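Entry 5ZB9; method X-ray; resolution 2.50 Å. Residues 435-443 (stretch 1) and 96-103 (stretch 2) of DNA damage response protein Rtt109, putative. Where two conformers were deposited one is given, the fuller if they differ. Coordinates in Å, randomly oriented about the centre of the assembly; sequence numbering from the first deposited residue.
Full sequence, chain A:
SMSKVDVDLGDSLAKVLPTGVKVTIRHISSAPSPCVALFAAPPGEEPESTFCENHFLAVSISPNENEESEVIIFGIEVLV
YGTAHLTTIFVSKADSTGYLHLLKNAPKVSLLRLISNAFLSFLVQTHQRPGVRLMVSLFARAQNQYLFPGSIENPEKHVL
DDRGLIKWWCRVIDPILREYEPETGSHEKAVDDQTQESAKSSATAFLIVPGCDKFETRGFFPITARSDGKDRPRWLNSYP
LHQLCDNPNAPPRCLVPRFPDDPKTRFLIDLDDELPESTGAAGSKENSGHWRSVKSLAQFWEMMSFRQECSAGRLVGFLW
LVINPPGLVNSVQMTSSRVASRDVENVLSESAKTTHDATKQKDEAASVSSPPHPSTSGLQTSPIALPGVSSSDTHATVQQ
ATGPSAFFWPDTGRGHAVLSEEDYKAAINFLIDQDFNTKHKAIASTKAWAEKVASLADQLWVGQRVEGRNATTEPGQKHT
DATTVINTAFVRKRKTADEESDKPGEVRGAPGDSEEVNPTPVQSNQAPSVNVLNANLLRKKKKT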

# COMPACT_ATOMS: atom_id res chain seq x y z
N ASP A 435 -10.74 13.29 18.86
CA ASP A 435 -11.78 14.05 18.18
C ASP A 435 -11.19 15.10 17.25
O ASP A 435 -10.24 15.80 17.59
CB ASP A 435 -12.72 14.71 19.20
CG ASP A 435 -13.65 13.71 19.88
OD1 ASP A 435 -13.87 12.62 19.31
OD2 ASP A 435 -14.16 14.02 20.98
N PHE A 436 -11.75 15.19 16.05
CA PHE A 436 -11.23 16.12 15.04
C PHE A 436 -12.34 16.93 14.38
O PHE A 436 -12.15 17.50 13.30
CB PHE A 436 -10.41 15.36 13.98
CG PHE A 436 -9.19 14.69 14.54
CD1 PHE A 436 -9.25 13.39 15.02
CD2 PHE A 436 -7.98 15.38 14.62
CE1 PHE A 436 -8.13 12.79 15.55
CE2 PHE A 436 -6.86 14.79 15.15
CZ PHE A 436 -6.93 13.49 15.62
N ASN A 437 -13.49 17.00 15.05
CA ASN A 437 -14.66 17.72 14.54
C ASN A 437 -14.43 19.21 14.30
O ASN A 437 -14.89 19.75 13.30
CB ASN A 437 -15.82 17.57 15.51
CG ASN A 437 -16.29 16.14 15.62
OD1 ASN A 437 -15.87 15.39 16.50
ND2 ASN A 437 -17.16 15.76 14.70
N THR A 438 -13.74 19.87 15.22
CA THR A 438 -13.47 21.30 15.08
C THR A 438 -11.98 21.57 15.16
O THR A 438 -11.21 20.73 15.62
CB THR A 438 -14.18 22.13 16.16
OG1 THR A 438 -13.53 21.92 17.42
CG2 THR A 438 -15.65 21.72 16.27
N LYS A 439 -11.57 22.76 14.71
CA LYS A 439 -10.18 23.16 14.77
C LYS A 439 -9.60 23.00 16.17
O LYS A 439 -8.54 22.39 16.35
CB LYS A 439 -10.03 24.62 14.32
CG LYS A 439 -8.63 25.17 14.47
CD LYS A 439 -8.48 26.53 13.83
CE LYS A 439 -9.33 27.58 14.53
NZ LYS A 439 -9.17 28.93 13.90
N HIS A 440 -10.32 23.50 17.17
CA HIS A 440 -9.81 23.49 18.54
C HIS A 440 -9.68 22.07 19.09
O HIS A 440 -8.70 21.76 19.76
CB HIS A 440 -10.71 24.33 19.45
CG HIS A 440 -10.67 25.80 19.14
ND1 HIS A 440 -11.51 26.71 19.73
CD2 HIS A 440 -9.88 26.51 18.30
CE1 HIS A 440 -11.25 27.92 19.27
NE2 HIS A 440 -10.27 27.82 18.39
N LYS A 441 -10.65 21.21 18.79
CA LYS A 441 -10.61 19.83 19.26
C LYS A 441 -9.50 19.03 18.57
O LYS A 441 -8.86 18.18 19.20
CB LYS A 441 -11.97 19.16 19.05
CG LYS A 441 -13.12 19.89 19.74
CD LYS A 441 -14.47 19.29 19.38
CE LYS A 441 -15.16 18.72 20.61
NZ LYS A 441 -14.30 17.72 21.31
N ALA A 442 -9.28 19.29 17.29
CA ALA A 442 -8.25 18.59 16.53
C ALA A 442 -6.85 19.00 16.99
O ALA A 442 -5.96 18.16 17.12
CB ALA A 442 -8.42 18.86 15.03
N ILE A 443 -6.67 20.29 17.25
CA ILE A 443 -5.41 20.78 17.79
C ILE A 443 -5.11 20.13 19.14
O ILE A 443 -3.96 19.79 19.43
CB ILE A 443 -5.42 22.30 17.94
CG1 ILE A 443 -5.34 22.96 16.56
CG2 ILE A 443 -4.27 22.77 18.80
CD1 ILE A 443 -5.42 24.47 16.59
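Stretch 2, residues 96-103: STGYLHLL

A single tyrosine, reaching to the start of a helix, supplies more than half of what stretch 2 buries in this small contact, with two apolar pairs beside it. Stretch 1 runs as loop to Thr-438, whose OG1 accepts from Lys-441 N at 3.3 Å to cap the helix that begins at Lys-439. Stretch 2 is a compact turn leading into a short 3-10 segment, with Leu-102 N bonded to Tyr-99 O at 3.1 Å. The two chains keep the same order along the contact: Phe-436 CA lies nearest Thr-97 CA, 6.9 Å, and Lys-439 CA nearest Tyr-99 CA, 7.2 Å.

Gly-98, at phi 100°, takes a backbone conformation in which a CB would jam against the carbonyl O of Thr-97. Tyr-99 then points toward stretch 1 with chi1 in m, and its OH donates a very short hydrogen bond to Phe-436 O, 2.5 Å. The phenol thus ends among the backbone atoms just before the helix. Along the ring, Ala-442 CB, one helical turn after Thr-438, approaches Tyr-99 CE2 at 3.5 Å, so the ring lies close against the helix here. Phe-436 CD2 meets Thr-97 CG2 at 4.2 Å, while the aliphatic part of Lys-439 extends over Leu-102, Lys-439 CD to Leu-102 CD1 3.6 Å.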

# COMPACT_ATOMS: atom_id res chain seq x y z
N SER A 96 -7.26 12.17 5.67
CA SER A 96 -6.91 13.55 6.00
C SER A 96 -7.86 14.02 7.08
O SER A 96 -8.84 13.34 7.39
CB SER A 96 -7.00 14.45 4.78
OG SER A 96 -8.34 14.51 4.33
N THR A 97 -7.59 15.18 7.66
CA THR A 97 -8.44 15.70 8.71
C THR A 97 -9.28 16.85 8.19
O THR A 97 -10.37 17.12 8.69
CB THR A 97 -7.63 16.15 9.93
OG1 THR A 97 -6.63 17.09 9.50
CG2 THR A 97 -6.95 14.97 10.58
N GLY A 98 -8.76 17.54 7.18
CA GLY A 98 -9.46 18.65 6.58
C GLY A 98 -8.95 19.99 7.07
O GLY A 98 -9.53 21.02 6.76
N TYR A 99 -7.85 19.97 7.84
CA TYR A 99 -7.32 21.20 8.43
C TYR A 99 -6.10 21.74 7.71
O TYR A 99 -5.46 22.68 8.18
CB TYR A 99 -7.02 20.97 9.92
CG TYR A 99 -8.29 20.68 10.67
CD1 TYR A 99 -9.22 21.69 10.92
CD2 TYR A 99 -8.59 19.40 11.09
CE1 TYR A 99 -10.39 21.43 11.59
CE2 TYR A 99 -9.77 19.13 11.76
CZ TYR A 99 -10.67 20.15 12.00
OH TYR A 99 -11.84 19.89 12.67
N LEU A 100 -5.78 21.15 6.56
CA LEU A 100 -4.65 21.59 5.76
C LEU A 100 -4.79 23.06 5.35
O LEU A 100 -3.78 23.75 5.14
CB LEU A 100 -4.50 20.71 4.52
CG LEU A 100 -3.41 21.09 3.51
CD1 LEU A 100 -2.05 21.17 4.19
CD2 LEU A 100 -3.40 20.10 2.35
N HIS A 101 -6.02 23.54 5.25
CA HIS A 101 -6.27 24.92 4.84
C HIS A 101 -5.72 25.95 5.84
O HIS A 101 -5.49 27.11 5.48
CB HIS A 101 -7.77 25.16 4.62
CG HIS A 101 -8.59 25.09 5.87
ND1 HIS A 101 -9.08 23.90 6.38
CD2 HIS A 101 -9.02 26.06 6.71
CE1 HIS A 101 -9.76 24.14 7.48
NE2 HIS A 101 -9.75 25.44 7.70
N LEU A 102 -5.50 25.53 7.08
CA LEU A 102 -4.93 26.41 8.10
C LEU A 102 -3.45 26.68 7.88
O LEU A 102 -2.81 27.36 8.67
CB LEU A 102 -5.13 25.81 9.49
CG LEU A 102 -6.58 25.55 9.89
CD1 LEU A 102 -6.63 24.89 11.25
CD2 LEU A 102 -7.37 26.85 9.87
N LEU A 103 -2.91 26.13 6.80
CA LEU A 103 -1.50 26.32 6.49
C LEU A 103 -1.33 27.55 5.63
O LEU A 103 -1.71 27.56 4.45
CB LEU A 103 -0.93 25.10 5.78
CG LEU A 103 0.59 25.15 5.56
CD1 LEU A 103 1.32 25.34 6.88
CD2 LEU A 103 1.05 23.89 4.86